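Local coordinates for uncharacterized protein (Bacteroides ovatus, PDB 4FXT) that is of unknown function but probably pairs a transthyretin-like N-terminal domain with an E-set-like C-terminal domain, both rich in beta strands, at residues V122-M127 against S185-E190. Sequence-based numbering, arbitrary orientation.
Sequences VANANM and SDKSSE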
loop_
_atom_site.group_PDB
_atom_site.type_symbol
_atom_site.label_atom_id
_atom_site.label_comp_id
_atom_site.label_asym_id
_atom_site.label_seq_id
_atom_site.Cartn_x
_atom_site.Cartn_y
_atom_site.Cartn_z
ATOM N N VAL A 122 -0.558 4.374 14.725
ATOM C CA VAL A 122 -0.102 5.673 15.268
ATOM C C VAL A 122 -1.260 6.307 16.048
ATOM O O VAL A 122 -2.231 6.748 15.430
ATOM C CB VAL A 122 0.424 6.611 14.161
ATOM C CG1 VAL A 122 0.874 7.947 14.742
ATOM C CG2 VAL A 122 1.555 5.950 13.375
ATOM N N ALA A 123 -1.171 6.313 17.404
ATOM C CA ALA A 123 -2.228 6.773 18.325
ATOM C C ALA A 123 -2.638 8.246 18.073
ATOM O O ALA A 123 -3.795 8.631 18.290
ATOM C CB ALA A 123 -1.764 6.619 19.765
ATOM N N ASN A 124 -1.664 9.042 17.643
ATOM C CA ASN A 124 -1.726 10.447 17.290
ATOM C C ASN A 124 -2.649 10.698 16.064
ATOM O O ASN A 124 -3.308 11.740 16.018
ATOM C CB ASN A 124 -0.286 10.875 16.974
ATOM C CG ASN A 124 -0.124 12.242 16.388
ATOM O OD1 ASN A 124 -0.703 13.221 16.884
ATOM N ND2 ASN A 124 0.721 12.331 15.346
ATOM N N ALA A 125 -2.655 9.760 15.076
ATOM C CA ALA A 125 -3.382 9.841 13.799
ATOM C C ALA A 125 -4.890 9.745 13.977
ATOM O O ALA A 125 -5.370 9.105 14.906
ATOM C CB ALA A 125 -2.930 8.730 12.864
ATOM N N ASN A 126 -5.635 10.356 13.035
ATOM C CA ASN A 126 -7.091 10.366 13.020
ATOM C C ASN A 126 -7.574 9.944 11.657
ATOM O O ASN A 126 -7.050 10.380 10.630
ATOM C CB ASN A 126 -7.613 11.738 13.405
ATOM C CG ASN A 126 -7.251 12.146 14.812
ATOM O OD1 ASN A 126 -6.646 13.192 15.015
ATOM N ND2 ASN A 126 -7.533 11.299 15.808
HETATM N N MSE A 127 -8.557 9.055 11.661
HETATM C CA MSE A 127 -9.134 8.422 10.466
HETATM C C MSE A 127 -9.985 9.430 9.699
HETATM O O MSE A 127 -10.812 10.119 10.313
HETATM C CB MSE A 127 -9.957 7.208 10.929
HETATM C CG MSE A 127 -10.821 6.572 9.877
HETATM SE SE MSE A 127 -11.449 4.766 10.340
HETATM C CE MSE A 127 -12.135 4.940 12.256
ATOM N N SER A 185 -5.665 8.617 6.647
ATOM C CA SER A 185 -5.519 9.364 7.914
ATOM C C SER A 185 -5.296 10.829 7.630
ATOM O O SER A 185 -5.063 11.196 6.480
ATOM C CB SER A 185 -4.367 8.822 8.751
ATOM O OG SER A 185 -3.116 9.132 8.159
ATOM N N ASP A 186 -5.300 11.651 8.675
ATOM C CA ASP A 186 -5.066 13.087 8.590
ATOM C C ASP A 186 -3.566 13.394 8.564
ATOM O O ASP A 186 -3.198 14.584 8.491
ATOM C CB ASP A 186 -5.741 13.817 9.785
ATOM C CG ASP A 186 -5.216 13.503 11.192
ATOM O OD1 ASP A 186 -4.619 12.421 11.383
ATOM O OD2 ASP A 186 -5.461 14.315 12.115
ATOM N N LYS A 187 -2.695 12.342 8.640
ATOM C CA LYS A 187 -1.241 12.538 8.741
ATOM C C LYS A 187 -0.501 12.259 7.393
ATOM O O LYS A 187 0.702 12.508 7.290
ATOM C CB LYS A 187 -0.647 11.645 9.854
ATOM C CG LYS A 187 -1.240 11.853 11.264
ATOM C CD LYS A 187 -1.158 13.301 11.802
ATOM C CE LYS A 187 -1.911 13.462 13.093
ATOM N NZ LYS A 187 -2.083 14.898 13.419
ATOM N N SER A 188 -1.213 11.823 6.363
ATOM C CA SER A 188 -0.672 11.560 5.027
ATOM C C SER A 188 -1.697 11.911 3.954
ATOM O O SER A 188 -2.895 11.731 4.178
ATOM C CB SER A 188 -0.242 10.099 4.879
ATOM O OG SER A 188 0.280 9.866 3.577
ATOM N N SER A 189 -1.220 12.356 2.774
ATOM C CA SER A 189 -2.048 12.703 1.613
ATOM C C SER A 189 -2.460 11.430 0.846
ATOM O O SER A 189 -3.297 11.472 -0.067
ATOM C CB SER A 189 -1.299 13.668 0.698
ATOM O OG SER A 189 -0.023 13.157 0.353
ATOM N N GLU A 190 -1.961 10.294 1.309
ATOM C CA GLU A 190 -2.167 9.021 0.661
ATOM C C GLU A 190 -2.949 8.050 1.522
ATOM O O GLU A 190 -2.830 8.049 2.732
ATOM C CB GLU A 190 -0.757 8.427 0.367
ATOM C CG GLU A 190 -0.673 7.540 -0.847
ATOM C CD GLU A 190 -1.042 8.283 -2.114
ATOM O OE1 GLU A 190 -0.692 9.483 -2.289
ATOM O OE2 GLU A 190 -1.678 7.618 -2.958
#
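Asn126 N donates to Asp186 OD1 at 2.8 Å, one of two hydrogen bonds that pair these residues; the N-H meets the oxygen from above the carboxylate plane. In return Asp186 N hydrogen-bonds Asn126 O at 2.9 Å, and the CA of Ser185 adds a C-H···O contact to the same carbonyl. Chi1 of Asp186 (64°) sets CG between the backbone N and the carbonyl carbon, and OD1 is the carboxylate atom that reaches Asn126 N. An alanine in place of Asp186 would probably leave Asn126 N without its acceptor and Lys187 NZ without the long salt bridge to OD2. Lys187 lies beside the type I turn from Val122 to Ala125: its CG packs 3.9 Å from Ala125 CB, and the chain bends at chi2 before CE comes to 3.6 Å from Asn124 ND2, the two side chains crossing at about a right angle. Within 185-190, Ser185 OG accepts from Lys187 N, an ST turn. The contact joins the loops before strand 127-135 and after strand 176-185, strands antiparallel side by side in one sheet; at their ends Met127 and Ser185 form an antiparallel non-hydrogen-bonded pair, and Phe98 of strand 98-108 touches the side chains of Ala125 and Ser185.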